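Local coordinates for protein telomerase reverse transcriptase (Candida tropicalis MYA-3404, PDB 6ZD1) that probably extends chromosome ends by adding telomeric DNA repeats, copying a template within its associated telomerase RNA, at residues A[591-596]-A[621-626]; A[570-575]-A[616-621]; A[654-659]-A[675-680]; A[584-589]-A[642-647]. All coordinates share one frame; numbering follows the deposited sequence.

In the fold
All four contacts lie in the mainly helical region after the reverse transcriptase core, probably the C-terminal thumb of telomerase proteins. Interactions 1 and 4 tie helix 582-596 to helices 609-637 and 642-664; their centres are about 12 Å apart. Interaction 2, its centre about 6 Å from that of interaction 1, lays the loop before helix 582-596 on helix 609-637. Interaction 3 joins helix 642-664 to helix 670-684, its centre about 13 Å from that of interaction 1. Along the chain, interaction 1 is nested within the loop closed by interaction 4, the segments of interaction 2 alternate with those of interactions 1 and 4, and interaction 3 comes last. Packing between them makes one bundle core, into which Tyr593 and Thr656 bring a buried hydroxyl pair.

Interaction 1: A[591-596]-A[621-626]; sequences QFYCSN and KLTFEA
Two antiparallel helices of the C-terminal bundle meet where Phe592 and Tyr593 of helix 582-596 face Leu622 and Thr623 of helix 609-637. The axes of the two short segments run at 163° and approach to 10.3 Å, a spacing filled by the Phe592 ring and by Leu622 and Thr623, with Tyr593 alongside. Thr623 OG1 lies at the edges of both rings, near their planes, 3.6 Å from Tyr593 CD1 and 3.8 Å from Phe592 CD2. A threonine hydroxyl suits these apolar surroundings because it is hydrogen-bonded back to the carbonyl of Ile619, one helical turn earlier. In this thumb-like bundle after the polymerase core, Tyr593 also reaches the third helix, 642-664, where its OH is hydrogen-bonded to Thr656 OG1. Phe592 has CG anti to the backbone N (chi1 169°), which sends its ring toward the neighbouring helix, and CE2 comes within 4.2 Å of Leu622 CB. One face of that ring carries Asn596 ND2, 3.1 Å above the plane and toward the rim. The same amide nitrogen donates to Phe592 O at 2.7 Å, while Asn596 N reaches that oxygen from the opposite side of the carbonyl plane, giving it two donors at the end of the helix.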
loop_
_atom_site.group_PDB
_atom_site.type_symbol
_atom_site.label_atom_id
_atom_site.label_comp_id
_atom_site.label_asym_id
_atom_site.label_seq_id
_atom_site.Cartn_x
_atom_site.Cartn_y
_atom_site.Cartn_z
ATOM N N GLN A 591 -13.340 5.728 -9.493
ATOM C CA GLN A 591 -12.030 6.188 -9.941
ATOM C C GLN A 591 -11.265 6.858 -8.808
ATOM O O GLN A 591 -10.080 6.575 -8.601
ATOM C CB GLN A 591 -12.185 7.150 -11.115
ATOM C CG GLN A 591 -12.447 6.455 -12.422
ATOM C CD GLN A 591 -11.361 5.452 -12.744
ATOM O OE1 GLN A 591 -10.198 5.817 -12.936
ATOM N NE2 GLN A 591 -11.727 4.175 -12.786
ATOM N N PHE A 592 -11.934 7.732 -8.050
ATOM C CA PHE A 592 -11.268 8.425 -6.950
ATOM C C PHE A 592 -10.758 7.442 -5.906
ATOM O O PHE A 592 -9.634 7.581 -5.406
ATOM C CB PHE A 592 -12.223 9.435 -6.315
ATOM C CG PHE A 592 -11.720 10.017 -5.021
ATOM C CD1 PHE A 592 -10.839 11.086 -5.024
ATOM C CD2 PHE A 592 -12.137 9.502 -3.803
ATOM C CE1 PHE A 592 -10.376 11.626 -3.838
ATOM C CE2 PHE A 592 -11.673 10.037 -2.614
ATOM C CZ PHE A 592 -10.792 11.101 -2.631
ATOM N N TYR A 593 -11.562 6.429 -5.579
ATOM C CA TYR A 593 -11.183 5.488 -4.529
ATOM C C TYR A 593 -9.943 4.697 -4.923
ATOM O O TYR A 593 -8.977 4.613 -4.156
ATOM C CB TYR A 593 -12.349 4.546 -4.230
ATOM C CG TYR A 593 -12.137 3.666 -3.023
ATOM C CD1 TYR A 593 -12.512 4.098 -1.760
ATOM C CD2 TYR A 593 -11.575 2.400 -3.144
ATOM C CE1 TYR A 593 -12.323 3.306 -0.650
ATOM C CE2 TYR A 593 -11.383 1.596 -2.030
ATOM C CZ TYR A 593 -11.761 2.057 -0.786
ATOM O OH TYR A 593 -11.583 1.274 0.332
ATOM N N CYS A 594 -9.944 4.121 -6.128
ATOM C CA CYS A 594 -8.780 3.361 -6.574
ATOM C C CYS A 594 -7.561 4.251 -6.751
ATOM O O CYS A 594 -6.431 3.795 -6.552
ATOM C CB CYS A 594 -9.084 2.627 -7.878
ATOM S SG CYS A 594 -10.385 1.398 -7.731
ATOM N N SER A 595 -7.765 5.517 -7.119
ATOM C CA SER A 595 -6.625 6.403 -7.324
ATOM C C SER A 595 -5.911 6.706 -6.015
ATOM O O SER A 595 -4.697 6.933 -6.014
ATOM C CB SER A 595 -7.079 7.703 -7.990
ATOM O OG SER A 595 -5.986 8.587 -8.179
ATOM N N ASN A 596 -6.633 6.699 -4.893
ATOM C CA ASN A 596 -6.031 7.001 -3.605
ATOM C C ASN A 596 -5.731 5.760 -2.778
ATOM O O ASN A 596 -5.102 5.881 -1.723
ATOM C CB ASN A 596 -6.944 7.939 -2.802
ATOM C CG ASN A 596 -7.086 9.299 -3.450
ATOM O OD1 ASN A 596 -6.276 10.197 -3.223
ATOM N ND2 ASN A 596 -8.115 9.456 -4.271
ATOM N N LYS A 621 -14.290 7.587 4.123
ATOM C CA LYS A 621 -14.999 8.772 4.603
ATOM C C LYS A 621 -15.027 9.867 3.545
ATOM O O LYS A 621 -16.070 10.491 3.318
ATOM C CB LYS A 621 -14.361 9.291 5.893
ATOM C CG LYS A 621 -14.609 8.408 7.106
ATOM C CD LYS A 621 -13.809 8.868 8.326
ATOM C CE LYS A 621 -14.425 10.093 8.997
ATOM N NZ LYS A 621 -14.092 11.375 8.311
ATOM N N LEU A 622 -13.900 10.101 2.870
ATOM C CA LEU A 622 -13.890 11.093 1.801
ATOM C C LEU A 622 -14.827 10.695 0.670
ATOM O O LEU A 622 -15.520 11.544 0.098
ATOM C CB LEU A 622 -12.473 11.281 1.268
ATOM C CG LEU A 622 -11.552 12.019 2.227
ATOM C CD1 LEU A 622 -10.170 12.132 1.622
ATOM C CD2 LEU A 622 -12.127 13.391 2.539
ATOM N N THR A 623 -14.886 9.401 0.354
ATOM C CA THR A 623 -15.768 8.954 -0.715
ATOM C C THR A 623 -17.227 9.164 -0.339
ATOM O O THR A 623 -18.011 9.682 -1.143
ATOM C CB THR A 623 -15.495 7.487 -1.043
ATOM O OG1 THR A 623 -14.105 7.314 -1.350
ATOM C CG2 THR A 623 -16.325 7.049 -2.243
ATOM N N PHE A 624 -17.607 8.804 0.890
ATOM C CA PHE A 624 -18.997 8.970 1.297
ATOM C C PHE A 624 -19.345 10.422 1.583
ATOM O O PHE A 624 -20.506 10.818 1.415
ATOM C CB PHE A 624 -19.298 8.097 2.511
ATOM C CG PHE A 624 -19.365 6.641 2.186
ATOM C CD1 PHE A 624 -20.515 6.096 1.646
ATOM C CD2 PHE A 624 -18.274 5.820 2.395
ATOM C CE1 PHE A 624 -20.578 4.754 1.333
ATOM C CE2 PHE A 624 -18.331 4.477 2.085
ATOM C CZ PHE A 624 -19.482 3.942 1.552
ATOM N N GLU A 625 -18.363 11.233 1.989
ATOM C CA GLU A 625 -18.622 12.662 2.125
ATOM C C GLU A 625 -19.040 13.271 0.795
ATOM O O GLU A 625 -19.851 14.203 0.765
ATOM C CB GLU A 625 -17.386 13.378 2.677
ATOM C CG GLU A 625 -17.216 13.274 4.190
ATOM C CD GLU A 625 -15.805 13.617 4.649
ATOM O OE1 GLU A 625 -15.094 14.346 3.922
ATOM O OE2 GLU A 625 -15.405 13.146 5.736
ATOM N N ALA A 626 -18.525 12.742 -0.319
ATOM C CA ALA A 626 -18.968 13.229 -1.620
ATOM C C ALA A 626 -20.416 12.838 -1.881
ATOM O O ALA A 626 -21.192 13.635 -2.420
ATOM C CB ALA A 626 -18.057 12.690 -2.722
#

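Interaction 2: A[570-575]-A[616-621]; sequences SQFSRP and VDAILK
The ring of Phe572 is sandwiched between two aliphatic groups: Ile619 CD1 sits over the centre of one face, and Gln571 CG lies 3.6 Å above the other, displaced toward the rim. The methyl is a close CH-pi partner, 3.3 Å from the ring centroid and only 5° off the normal, and it stands almost equally far from all six ring carbons, the nearest being Phe572 CZ at 3.5 Å from Ile619 CD1. Isoleucine suits the place because its longer branch ends in a methyl that can point squarely into a flat face. Its CG1 is anti to the carbonyl carbon (chi1 -50°), and the second torsion brings CD1 round to the ring although the side chain leaves the helix pointing past the loop. Ala618 adds a lesser contact, its CB 4.4 Å from Phe572 CE2; with so short a side chain it lets the ring settle near the helix surface. Phenylalanine thus gives a loop without regular structure a broad apolar anchor. That loop runs from strand 565-567 to helix 582-596, and Phe572 also touches Asn596 and Leu622, placing its ring where helices 582-596 and 609-637 come together.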
loop_
_atom_site.group_PDB
_atom_site.type_symbol
_atom_site.label_atom_id
_atom_site.label_comp_id
_atom_site.label_asym_id
_atom_site.label_seq_id
_atom_site.Cartn_x
_atom_site.Cartn_y
_atom_site.Cartn_z
ATOM N N SER A 570 -5.405 16.824 3.077
ATOM C CA SER A 570 -5.024 17.288 1.748
ATOM C C SER A 570 -4.284 16.234 0.938
ATOM O O SER A 570 -4.083 16.435 -0.265
ATOM C CB SER A 570 -4.155 18.546 1.849
ATOM O OG SER A 570 -4.860 19.610 2.463
ATOM N N GLN A 571 -3.865 15.132 1.566
ATOM C CA GLN A 571 -3.224 14.052 0.822
ATOM C C GLN A 571 -4.151 13.503 -0.257
ATOM O O GLN A 571 -3.726 13.274 -1.395
ATOM C CB GLN A 571 -2.786 12.947 1.784
ATOM C CG GLN A 571 -3.746 12.726 2.939
ATOM C CD GLN A 571 -3.279 11.634 3.880
ATOM O OE1 GLN A 571 -2.367 10.871 3.560
ATOM N NE2 GLN A 571 -3.904 11.556 5.050
ATOM N N PHE A 572 -5.420 13.286 0.081
ATOM C CA PHE A 572 -6.446 12.881 -0.873
ATOM C C PHE A 572 -7.373 14.074 -1.071
ATOM O O PHE A 572 -8.082 14.476 -0.143
ATOM C CB PHE A 572 -7.213 11.661 -0.370
ATOM C CG PHE A 572 -6.381 10.720 0.450
ATOM C CD1 PHE A 572 -5.383 9.962 -0.142
ATOM C CD2 PHE A 572 -6.602 10.590 1.812
ATOM C CE1 PHE A 572 -4.614 9.094 0.610
ATOM C CE2 PHE A 572 -5.839 9.723 2.570
ATOM C CZ PHE A 572 -4.841 8.973 1.968
ATOM N N SER A 573 -7.372 14.638 -2.275
ATOM C CA SER A 573 -8.026 15.918 -2.495
ATOM C C SER A 573 -9.486 15.715 -2.903
ATOM O O SER A 573 -10.021 14.603 -2.866
ATOM C CB SER A 573 -7.259 16.727 -3.537
ATOM O OG SER A 573 -7.811 18.027 -3.670
ATOM N N ARG A 574 -10.137 16.814 -3.301
ATOM C CA ARG A 574 -11.552 16.932 -3.643
ATOM C C ARG A 574 -12.040 15.767 -4.498
ATOM O O ARG A 574 -11.464 15.483 -5.557
ATOM C CB ARG A 574 -11.800 18.264 -4.363
ATOM C CG ARG A 574 -13.207 18.449 -4.919
ATOM C CD ARG A 574 -13.354 19.815 -5.587
ATOM N NE ARG A 574 -14.563 19.918 -6.404
ATOM C CZ ARG A 574 -14.945 21.022 -7.042
ATOM N NH1 ARG A 574 -14.218 22.129 -6.958
ATOM N NH2 ARG A 574 -16.059 21.023 -7.764
ATOM N N PRO A 575 -13.080 15.051 -4.057
ATOM C CA PRO A 575 -13.642 13.968 -4.879
ATOM C C PRO A 575 -14.484 14.443 -6.060
ATOM O O PRO A 575 -14.972 13.594 -6.815
ATOM C CB PRO A 575 -14.500 13.177 -3.875
ATOM C CG PRO A 575 -14.019 13.609 -2.514
ATOM C CD PRO A 575 -13.608 15.033 -2.683
ATOM N N VAL A 616 -7.887 2.909 5.096
ATOM C CA VAL A 616 -9.093 2.525 4.375
ATOM C C VAL A 616 -10.273 3.369 4.839
ATOM O O VAL A 616 -11.054 3.872 4.022
ATOM C CB VAL A 616 -9.348 1.018 4.556
ATOM C CG1 VAL A 616 -10.698 0.629 3.985
ATOM C CG2 VAL A 616 -8.225 0.223 3.897
ATOM N N ASP A 617 -10.388 3.588 6.153
ATOM C CA ASP A 617 -11.467 4.423 6.671
ATOM C C ASP A 617 -11.351 5.854 6.162
ATOM O O ASP A 617 -12.363 6.494 5.850
ATOM C CB ASP A 617 -11.467 4.397 8.201
ATOM C CG ASP A 617 -11.826 3.034 8.766
ATOM O OD1 ASP A 617 -12.159 2.123 7.973
ATOM O OD2 ASP A 617 -11.775 2.873 10.006
ATOM N N ALA A 618 -10.124 6.367 6.051
ATOM C CA ALA A 618 -9.941 7.735 5.577
ATOM C C ALA A 618 -10.372 7.881 4.121
ATOM O O ALA A 618 -11.042 8.857 3.764
ATOM C CB ALA A 618 -8.485 8.163 5.752
ATOM N N ILE A 619 -10.005 6.919 3.266
ATOM C CA ILE A 619 -10.465 6.968 1.880
ATOM C C ILE A 619 -11.977 6.809 1.819
ATOM O O ILE A 619 -12.657 7.497 1.049
ATOM C CB ILE A 619 -9.765 5.902 1.018
ATOM C CG1 ILE A 619 -8.255 5.951 1.217
ATOM C CG2 ILE A 619 -10.081 6.138 -0.446
ATOM C CD1 ILE A 619 -7.639 7.238 0.754
ATOM N N LEU A 620 -12.527 5.896 2.626
ATOM C CA LEU A 620 -13.970 5.679 2.628
ATOM C C LEU A 620 -14.714 6.948 3.027
ATOM O O LEU A 620 -15.649 7.374 2.338
ATOM C CB LEU A 620 -14.330 4.523 3.565
ATOM C CG LEU A 620 -14.027 3.095 3.094
ATOM C CD1 LEU A 620 -14.333 2.089 4.193
ATOM C CD2 LEU A 620 -14.807 2.755 1.831
ATOM N N LYS A 621 -14.290 7.587 4.123
ATOM C CA LYS A 621 -14.999 8.772 4.603
ATOM C C LYS A 621 -15.027 9.867 3.545
ATOM O O LYS A 621 -16.070 10.491 3.318
ATOM C CB LYS A 621 -14.361 9.291 5.893
ATOM C CG LYS A 621 -14.609 8.408 7.106
ATOM C CD LYS A 621 -13.809 8.868 8.326
ATOM C CE LYS A 621 -14.425 10.093 8.997
ATOM N NZ LYS A 621 -14.092 11.375 8.311
#

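Interaction 3: A[654-659]-A[675-680]; sequences ETTIEK and TCIKIT
Apolar contacts alone join Thr656 and Ile657 of helix 642-664 to Ile677 of helix 670-684, consecutive helices of the C-terminal bundle, probably the telomerase thumb. Ile677 sets one methyl against both: its CD1 lies 4.1 Å from Thr656 CG2, the pair meeting tip to tip, and 4.3 Å from Ile657 CD1. With CG1 anti to the carbonyl carbon (chi1 -71°) and the second torsion extended at 173°, the isoleucine reaches its full length across the gap, where the nearest CA atoms, those of Thr656 and Ile677, are 9.5 Å apart. Val616 of helix 609-637 touches both Thr656 and Ile677, so a third helix backs the seam.

Polar bonding belongs to the other branch of Thr656: its OG1 is bonded to Ile652 O one turn earlier, besides the Tyr593 hydroxyl. Threonine therefore serves two surroundings at once, its methyl facing isoleucine while its buried hydroxyl is satisfied elsewhere. A seam held by methyl groups at these distances fixes little direction and rests on shape and the exclusion of water.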
loop_
_atom_site.group_PDB
_atom_site.type_symbol
_atom_site.label_atom_id
_atom_site.label_comp_id
_atom_site.label_asym_id
_atom_site.label_seq_id
_atom_site.Cartn_x
_atom_site.Cartn_y
_atom_site.Cartn_z
ATOM N N GLU A 654 -14.856 -5.180 -2.607
ATOM C CA GLU A 654 -14.072 -6.221 -3.267
ATOM C C GLU A 654 -12.692 -5.714 -3.670
ATOM O O GLU A 654 -11.694 -6.429 -3.519
ATOM C CB GLU A 654 -14.821 -6.741 -4.495
ATOM C CG GLU A 654 -15.459 -8.111 -4.322
ATOM C CD GLU A 654 -14.484 -9.250 -4.565
ATOM O OE1 GLU A 654 -13.287 -8.975 -4.796
ATOM O OE2 GLU A 654 -14.917 -10.421 -4.531
ATOM N N THR A 655 -12.616 -4.499 -4.215
ATOM C CA THR A 655 -11.320 -3.975 -4.639
ATOM C C THR A 655 -10.381 -3.809 -3.452
ATOM O O THR A 655 -9.191 -4.137 -3.540
ATOM C CB THR A 655 -11.496 -2.647 -5.374
ATOM O OG1 THR A 655 -12.462 -2.801 -6.421
ATOM C CG2 THR A 655 -10.174 -2.210 -5.982
ATOM N N THR A 656 -10.901 -3.319 -2.324
ATOM C CA THR A 656 -10.061 -3.125 -1.149
ATOM C C THR A 656 -9.530 -4.456 -0.636
ATOM O O THR A 656 -8.326 -4.608 -0.400
ATOM C CB THR A 656 -10.856 -2.407 -0.056
ATOM O OG1 THR A 656 -11.345 -1.156 -0.557
ATOM C CG2 THR A 656 -9.987 -2.159 1.174
ATOM N N ILE A 657 -10.409 -5.452 -0.500
ATOM C CA ILE A 657 -9.977 -6.746 0.015
ATOM C C ILE A 657 -8.997 -7.398 -0.949
ATOM O O ILE A 657 -7.977 -7.960 -0.533
ATOM C CB ILE A 657 -11.192 -7.647 0.294
ATOM C CG1 ILE A 657 -12.080 -7.026 1.375
ATOM C CG2 ILE A 657 -10.737 -9.021 0.745
ATOM C CD1 ILE A 657 -11.379 -6.850 2.705
ATOM N N GLU A 658 -9.271 -7.301 -2.254
ATOM C CA GLU A 658 -8.398 -7.913 -3.250
ATOM C C GLU A 658 -7.019 -7.266 -3.243
ATOM O O GLU A 658 -5.996 -7.963 -3.229
ATOM C CB GLU A 658 -9.041 -7.798 -4.634
ATOM C CG GLU A 658 -8.695 -8.904 -5.625
ATOM C CD GLU A 658 -7.450 -8.606 -6.442
ATOM O OE1 GLU A 658 -7.023 -9.485 -7.222
ATOM O OE2 GLU A 658 -6.900 -7.493 -6.307
ATOM N N LYS A 659 -6.966 -5.933 -3.218
ATOM C CA LYS A 659 -5.668 -5.268 -3.228
ATOM C C LYS A 659 -4.916 -5.490 -1.921
ATOM O O LYS A 659 -3.684 -5.575 -1.929
ATOM C CB LYS A 659 -5.841 -3.774 -3.509
ATOM C CG LYS A 659 -4.549 -3.067 -3.882
ATOM C CD LYS A 659 -4.810 -1.703 -4.502
ATOM C CE LYS A 659 -3.503 -1.037 -4.903
ATOM N NZ LYS A 659 -3.717 0.235 -5.649
ATOM N N THR A 675 -14.921 -6.308 8.528
ATOM C CA THR A 675 -15.882 -5.842 9.520
ATOM C C THR A 675 -15.649 -4.384 9.896
ATOM O O THR A 675 -16.611 -3.670 10.198
ATOM C CB THR A 675 -15.850 -6.737 10.761
ATOM O OG1 THR A 675 -14.550 -6.705 11.355
ATOM C CG2 THR A 675 -16.190 -8.170 10.378
ATOM N N CYS A 676 -14.398 -3.912 9.862
ATOM C CA CYS A 676 -14.168 -2.479 10.017
ATOM C C CYS A 676 -14.768 -1.694 8.858
ATOM O O CYS A 676 -15.259 -0.574 9.054
ATOM C CB CYS A 676 -12.672 -2.184 10.135
ATOM S SG CYS A 676 -11.943 -2.619 11.728
ATOM N N ILE A 677 -14.766 -2.275 7.654
ATOM C CA ILE A 677 -15.392 -1.619 6.512
ATOM C C ILE A 677 -16.898 -1.515 6.720
ATOM O O ILE A 677 -17.502 -0.468 6.461
ATOM C CB ILE A 677 -15.061 -2.376 5.215
ATOM C CG1 ILE A 677 -13.596 -2.185 4.831
ATOM C CG2 ILE A 677 -15.964 -1.924 4.083
ATOM C CD1 ILE A 677 -13.180 -3.054 3.665
ATOM N N LYS A 678 -17.524 -2.593 7.202
ATOM C CA LYS A 678 -18.959 -2.554 7.462
ATOM C C LYS A 678 -19.300 -1.465 8.469
ATOM O O LYS A 678 -20.240 -0.689 8.269
ATOM C CB LYS A 678 -19.442 -3.913 7.969
ATOM C CG LYS A 678 -19.248 -5.053 6.988
ATOM C CD LYS A 678 -19.704 -6.362 7.606
ATOM C CE LYS A 678 -19.543 -7.519 6.642
ATOM N NZ LYS A 678 -20.027 -8.782 7.270
ATOM N N ILE A 679 -18.526 -1.379 9.552
ATOM C CA ILE A 679 -18.798 -0.372 10.573
ATOM C C ILE A 679 -18.599 1.030 10.009
ATOM O O ILE A 679 -19.423 1.925 10.231
ATOM C CB ILE A 679 -17.913 -0.621 11.805
ATOM C CG1 ILE A 679 -18.233 -1.997 12.396
ATOM C CG2 ILE A 679 -18.107 0.483 12.834
ATOM C CD1 ILE A 679 -17.349 -2.392 13.552
ATOM N N THR A 680 -17.515 1.237 9.254
ATOM C CA THR A 680 -17.270 2.549 8.659
ATOM C C THR A 680 -18.365 2.923 7.665
ATOM O O THR A 680 -18.828 4.070 7.640
ATOM C CB THR A 680 -15.900 2.573 7.987
ATOM O OG1 THR A 680 -14.892 2.283 8.963
ATOM C CG2 THR A 680 -15.632 3.940 7.387
#

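Interaction 4: A[584-589]-A[642-647]; sequences ALFSNL and RYRFMK
Phe586 and Phe645 make the close half of this contact, bringing helix 582-596 against the start of helix 642-664. Phe586 CZ approaches Phe645 CD1 to 3.5 Å, and the ring centroids are 5.6 Å apart in an oblique pairing that is neither stacked nor edge-to-face. Phe586 CE2 also lies 4.0 Å from Phe645 CA, so the ring rests partly on the neighbouring backbone. Phe645 has CG anti to its own N (chi1 178°), and its side chain crosses that of Phe586 at about a right angle, although the ring planes are inclined by 42°. Both rings are buried among other aromatics: Phe586 stacks with Phe648, and Phe645 meets Phe640 and Phe624. Large flat residues suit such a core, since rings can pack against one another at many angles.

Toward solvent the contact thins out to the aliphatic stem of an exposed residue. Arg644 CG lies at the edge of the Phe586 ring, 4.2 Å from CD2, while the charged end of the arginine makes a long, weak ion pair with Glu641. Arginine fits this boundary, giving methylenes to the ring and charge to the outside. Nearby, Ser587 is hydrogen-bonded to Asp128, which falls in the RNA-binding domain; such contact between that domain and the C-terminal helical thumb is consistent with the closed ring of telomerase reverse transcriptases.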
loop_
_atom_site.group_PDB
_atom_site.type_symbol
_atom_site.label_atom_id
_atom_site.label_comp_id
_atom_site.label_asym_id
_atom_site.label_seq_id
_atom_site.Cartn_x
_atom_site.Cartn_y
_atom_site.Cartn_z
ATOM N N ALA A 584 -23.164 8.368 -12.855
ATOM C CA ALA A 584 -21.965 9.152 -13.130
ATOM C C ALA A 584 -21.205 9.480 -11.855
ATOM O O ALA A 584 -19.974 9.589 -11.880
ATOM C CB ALA A 584 -22.336 10.441 -13.864
ATOM N N LEU A 585 -21.913 9.609 -10.731
ATOM C CA LEU A 585 -21.249 9.891 -9.464
ATOM C C LEU A 585 -20.491 8.671 -8.959
ATOM O O LEU A 585 -19.381 8.797 -8.428
ATOM C CB LEU A 585 -22.271 10.346 -8.422
ATOM C CG LEU A 585 -21.694 10.551 -7.019
ATOM C CD1 LEU A 585 -20.944 11.872 -6.941
ATOM C CD2 LEU A 585 -22.768 10.468 -5.950
ATOM N N PHE A 586 -21.079 7.482 -9.104
ATOM C CA PHE A 586 -20.436 6.285 -8.578
ATOM C C PHE A 586 -19.228 5.883 -9.416
ATOM O O PHE A 586 -18.226 5.415 -8.865
ATOM C CB PHE A 586 -21.454 5.145 -8.503
ATOM C CG PHE A 586 -22.576 5.394 -7.524
ATOM C CD1 PHE A 586 -22.387 6.219 -6.425
ATOM C CD2 PHE A 586 -23.819 4.800 -7.704
ATOM C CE1 PHE A 586 -23.415 6.450 -5.524
ATOM C CE2 PHE A 586 -24.850 5.023 -6.806
ATOM C CZ PHE A 586 -24.647 5.851 -5.715
ATOM N N SER A 587 -19.285 6.093 -10.733
ATOM C CA SER A 587 -18.135 5.789 -11.580
ATOM C C SER A 587 -16.969 6.717 -11.273
ATOM O O SER A 587 -15.814 6.281 -11.227
ATOM C CB SER A 587 -18.516 5.887 -13.056
ATOM O OG SER A 587 -19.350 4.809 -13.440
ATOM N N ASN A 588 -17.254 8.003 -11.084
ATOM C CA ASN A 588 -16.202 8.947 -10.733
ATOM C C ASN A 588 -15.626 8.640 -9.355
ATOM O O ASN A 588 -14.402 8.658 -9.170
ATOM C CB ASN A 588 -16.750 10.371 -10.795
ATOM C CG ASN A 588 -15.715 11.410 -10.448
ATOM O OD1 ASN A 588 -15.553 11.774 -9.284
ATOM N ND2 ASN A 588 -15.005 11.899 -11.457
ATOM N N LEU A 589 -16.489 8.334 -8.378
ATOM C CA LEU A 589 -16.003 8.027 -7.037
ATOM C C LEU A 589 -15.290 6.681 -6.989
ATOM O O LEU A 589 -14.430 6.468 -6.127
ATOM C CB LEU A 589 -17.155 8.051 -6.031
ATOM C CG LEU A 589 -17.772 9.413 -5.710
ATOM C CD1 LEU A 589 -18.895 9.259 -4.705
ATOM C CD2 LEU A 589 -16.721 10.390 -5.196
ATOM N N ARG A 642 -31.212 1.808 -4.716
ATOM C CA ARG A 642 -30.366 1.182 -3.704
ATOM C C ARG A 642 -29.592 -0.003 -4.264
ATOM O O ARG A 642 -28.475 -0.274 -3.811
ATOM C CB ARG A 642 -31.213 0.746 -2.506
ATOM C CG ARG A 642 -32.287 -0.286 -2.843
ATOM C CD ARG A 642 -33.241 -0.536 -1.676
ATOM N NE ARG A 642 -34.212 -1.585 -1.981
ATOM C CZ ARG A 642 -35.338 -1.390 -2.665
ATOM N NH1 ARG A 642 -35.639 -0.183 -3.126
ATOM N NH2 ARG A 642 -36.167 -2.403 -2.895
ATOM N N TYR A 643 -30.153 -0.716 -5.244
ATOM C CA TYR A 643 -29.455 -1.879 -5.783
ATOM C C TYR A 643 -28.235 -1.459 -6.591
ATOM O O TYR A 643 -27.179 -2.094 -6.503
ATOM C CB TYR A 643 -30.408 -2.718 -6.637
ATOM C CG TYR A 643 -31.552 -3.331 -5.857
ATOM C CD1 TYR A 643 -31.311 -4.248 -4.840
ATOM C CD2 TYR A 643 -32.872 -2.998 -6.138
ATOM C CE1 TYR A 643 -32.351 -4.814 -4.121
ATOM C CE2 TYR A 643 -33.919 -3.560 -5.425
ATOM C CZ TYR A 643 -33.650 -4.467 -4.419
ATOM O OH TYR A 643 -34.684 -5.030 -3.707
ATOM N N ARG A 644 -28.344 -0.362 -7.344
ATOM C CA ARG A 644 -27.173 0.172 -8.031
ATOM C C ARG A 644 -26.127 0.636 -7.028
ATOM O O ARG A 644 -24.922 0.467 -7.250
ATOM C CB ARG A 644 -27.589 1.318 -8.953
ATOM C CG ARG A 644 -26.436 2.071 -9.584
ATOM C CD ARG A 644 -26.935 3.153 -10.530
ATOM N NE ARG A 644 -27.767 2.610 -11.601
ATOM C CZ ARG A 644 -27.290 2.063 -12.715
ATOM N NH1 ARG A 644 -25.979 1.978 -12.904
ATOM N NH2 ARG A 644 -28.121 1.598 -13.639
ATOM N N PHE A 645 -26.575 1.183 -5.897
ATOM C CA PHE A 645 -25.643 1.631 -4.871
ATOM C C PHE A 645 -24.928 0.460 -4.214
ATOM O O PHE A 645 -23.763 0.591 -3.819
ATOM C CB PHE A 645 -26.388 2.455 -3.821
ATOM C CG PHE A 645 -25.520 2.930 -2.692
ATOM C CD1 PHE A 645 -24.455 3.782 -2.930
ATOM C CD2 PHE A 645 -25.784 2.542 -1.387
ATOM C CE1 PHE A 645 -23.660 4.231 -1.887
ATOM C CE2 PHE A 645 -24.993 2.986 -0.341
ATOM C CZ PHE A 645 -23.929 3.832 -0.591
HETATM N N MSE A 646 -25.587 -0.689 -4.109
HETATM C CA MSE A 646 -24.984 -1.837 -3.445
HETATM C C MSE A 646 -23.921 -2.478 -4.317
HETATM O O MSE A 646 -22.878 -2.911 -3.822
HETATM C CB MSE A 646 -26.043 -2.861 -3.075
HETATM C CG MSE A 646 -26.886 -2.436 -1.891
HETATM SE SE MSE A 646 -28.257 -3.742 -1.457
HETATM C CE MSE A 646 -29.822 -2.704 -1.957
ATOM N N LYS A 647 -24.179 -2.517 -5.623
ATOM C CA LYS A 647 -23.141 -2.948 -6.551
ATOM C C LYS A 647 -21.919 -2.052 -6.428
ATOM O O LYS A 647 -20.782 -2.536 -6.435
ATOM C CB LYS A 647 -23.681 -2.951 -7.981
ATOM C CG LYS A 647 -24.678 -4.067 -8.243
ATOM C CD LYS A 647 -25.631 -3.721 -9.374
ATOM C CE LYS A 647 -26.724 -4.767 -9.493
ATOM N NZ LYS A 647 -27.837 -4.313 -10.367
#